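Local coordinates for protein YHR177W (PDB 4M8B) that probably binds DNA as a fungal transcription factor of the Gti1/Pac2 family, through the WOPR domain held in this fragment, at residues Q172-L175 with D176-K180. Sequence-based numbering, arbitrary orientation.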
ATOM      1  N   GLN C 172     -16.889   6.588  13.080  1.00 51.67           N
ATOM      2  CA  GLN C 172     -17.178   5.229  13.523  1.00 50.99           C
ATOM      3  C   GLN C 172     -17.600   4.333  12.360  1.00 60.50           C
ATOM      4  O   GLN C 172     -17.305   3.137  12.352  1.00 57.43           O
ATOM      5  CB  GLN C 172     -18.253   5.220  14.612  1.00 48.93           C
ATOM      6  CG  GLN C 172     -18.443   3.861  15.274  1.00 52.22           C
ATOM      7  CD  GLN C 172     -17.204   3.395  16.018  1.00 52.74           C
ATOM      8  OE1 GLN C 172     -16.503   4.193  16.640  1.00 51.48           O
ATOM      9  NE2 GLN C 172     -16.929   2.097  15.956  1.00 51.98           N
ATOM     10  N   LYS C 173     -18.285   4.917  11.380  1.00 48.86           N
ATOM     11  CA  LYS C 173     -18.721   4.165  10.208  1.00 50.22           C
ATOM     12  C   LYS C 173     -17.519   3.602   9.456  1.00 54.74           C
ATOM     13  O   LYS C 173     -17.586   2.513   8.885  1.00 58.36           O
ATOM     14  CB  LYS C 173     -19.577   5.035   9.280  1.00 46.09           C
ATOM     15  CG  LYS C 173     -20.168   4.271   8.100  1.00 73.46           C
ATOM     16  CD  LYS C 173     -21.157   5.105   7.288  1.00 74.27           C
ATOM     17  CE  LYS C 173     -20.459   6.143   6.422  1.00 67.03           C
ATOM     18  NZ  LYS C 173     -21.247   6.468   5.195  1.00 61.58           N
ATOM     19  N   LEU C 174     -16.420   4.348   9.472  1.00 45.36           N
ATOM     20  CA  LEU C 174     -15.182   3.913   8.837  1.00 40.82           C
ATOM     21  C   LEU C 174     -14.536   2.791   9.642  1.00 45.20           C
ATOM     22  O   LEU C 174     -14.095   1.788   9.083  1.00 46.24           O
ATOM     23  CB  LEU C 174     -14.214   5.090   8.693  1.00 43.25           C
ATOM     24  CG  LEU C 174     -12.905   4.828   7.948  1.00 29.61           C
ATOM     25  CD1 LEU C 174     -13.192   4.293   6.558  1.00 37.38           C
ATOM     26  CD2 LEU C 174     -12.058   6.093   7.870  1.00 26.88           C
ATOM     27  N   LEU C 175     -14.493   2.968  10.959  1.00 36.43           N
ATOM     28  CA  LEU C 175     -13.941   1.954  11.850  1.00 50.14           C
ATOM     29  C   LEU C 175     -14.701   0.630  11.745  1.00 49.43           C
ATOM     30  O   LEU C 175     -14.097  -0.443  11.743  1.00 47.37           O
ATOM     31  CB  LEU C 175     -13.922   2.461  13.296  1.00 45.68           C
ATOM     32  CG  LEU C 175     -12.798   3.445  13.637  1.00 44.06           C
ATOM     33  CD1 LEU C 175     -12.917   3.962  15.064  1.00 44.60           C
ATOM     34  CD2 LEU C 175     -11.449   2.786  13.423  1.00 41.64           C
ATOM     35  N   ASP C 176     -16.025   0.712  11.647  1.00 47.37           N
ATOM     36  CA  ASP C 176     -16.853  -0.483  11.516  1.00 59.61           C
ATOM     37  C   ASP C 176     -16.593  -1.175  10.182  1.00 61.04           C
ATOM     38  O   ASP C 176     -16.406  -2.391  10.130  1.00 58.76           O
ATOM     39  CB  ASP C 176     -18.339  -0.134  11.654  1.00 65.81           C
ATOM     40  CG  ASP C 176     -18.711   0.293  13.063  1.00 71.21           C
ATOM     41  OD1 ASP C 176     -18.045  -0.159  14.019  1.00 53.50           O
ATOM     42  OD2 ASP C 176     -19.673   1.077  13.213  1.00 62.53           O
ATOM     43  N   ALA C 177     -16.578  -0.388   9.111  1.00 47.96           N
ATOM     44  CA  ALA C 177     -16.301  -0.903   7.775  1.00 46.73           C
ATOM     45  C   ALA C 177     -14.940  -1.597   7.704  1.00 54.91           C
ATOM     46  O   ALA C 177     -14.785  -2.619   7.034  1.00 51.27           O
ATOM     47  CB  ALA C 177     -16.379   0.219   6.753  1.00 31.59           C
ATOM     48  N   LEU C 178     -13.960  -1.036   8.404  1.00 46.87           N
ATOM     49  CA  LEU C 178     -12.602  -1.570   8.391  1.00 45.21           C
ATOM     50  C   LEU C 178     -12.479  -2.911   9.108  1.00 49.32           C
ATOM     51  O   LEU C 178     -11.686  -3.763   8.712  1.00 51.11           O
ATOM     52  CB  LEU C 178     -11.621  -0.559   8.990  1.00 34.96           C
ATOM     53  CG  LEU C 178     -11.286   0.631   8.092  1.00 40.14           C
ATOM     54  CD1 LEU C 178     -10.422   1.643   8.827  1.00 22.50           C
ATOM     55  CD2 LEU C 178     -10.588   0.143   6.835  1.00 30.12           C
ATOM     56  N   GLN C 179     -13.259  -3.099  10.166  1.00 51.38           N
ATOM     57  CA  GLN C 179     -13.192  -4.341  10.926  1.00 65.36           C
ATOM     58  C   GLN C 179     -13.958  -5.467  10.225  1.00 65.58           C
ATOM     59  O   GLN C 179     -13.657  -6.646  10.421  1.00 63.82           O
ATOM     60  CB  GLN C 179     -13.686  -4.128  12.362  1.00 62.71           C
ATOM     61  CG  GLN C 179     -15.180  -3.876  12.490  1.00 86.98           C
ATOM     62  CD  GLN C 179     -15.959  -5.144  12.789  1.00 90.48           C
ATOM     63  OE1 GLN C 179     -15.387  -6.157  13.196  1.00 73.58           O
ATOM     64  NE2 GLN C 179     -17.272  -5.093  12.588  1.00 71.78           N
ATOM     65  N   LYS C 180     -14.933  -5.096   9.398  1.00 37.89           N
ATOM     66  CA  LYS C 180     -15.714  -6.069   8.634  1.00 54.34           C
ATOM     67  C   LYS C 180     -14.896  -6.713   7.517  1.00 56.90           C
ATOM     68  O   LYS C 180     -15.307  -7.720   6.940  1.00 59.78           O
ATOM     69  CB  LYS C 180     -16.960  -5.414   8.025  1.00 65.08           C
ATOM     70  CG  LYS C 180     -18.042  -5.035   9.021  1.00 77.03           C
ATOM     71  CD  LYS C 180     -19.354  -4.722   8.307  1.00 68.99           C
ATOM     72  CE  LYS C 180     -19.221  -3.533   7.365  1.00 78.76           C
ATOM     73  NZ  LYS C 180     -19.088  -2.239   8.094  1.00 60.94           N
TER
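One turn apart on the short amphipathic helix 172-179, Q172 and D176 join their side chains on its outer face. The amide NE2 of Q172 donates to D176 OD1 over 3.2 Å, with an N-H...O angle of 157°. OD1 lies close to the amide plane of Q172, yet NE2 meets it from above the carboxylate plane, the two flat groups being turned 59° apart. Q172 gets there because CG stands anti to the backbone N (chi1 -171°) and the chain then bends at chi2, swinging the amide along the helix. The backbone ties the same pair: D176 N to Q172 O, 2.8 Å. On the inner face, CG of L174 meets CD1 of L178 at 4.1 Å, the two branched side chains crossing at a slant. The backbone bond from L178 N to L174 O (2.9 Å) joins the same two residues. Both leucines are buried against helix 16-28 and strand 113-128, where L174 touches F27 and L125, and L178 touches A20 and F123. The i to i+4 spacing thus puts an uncharged-donor-to-carboxylate bond on the exposed side, probably modest in strength, while apolar contacts fasten the helix to the WOPR fold.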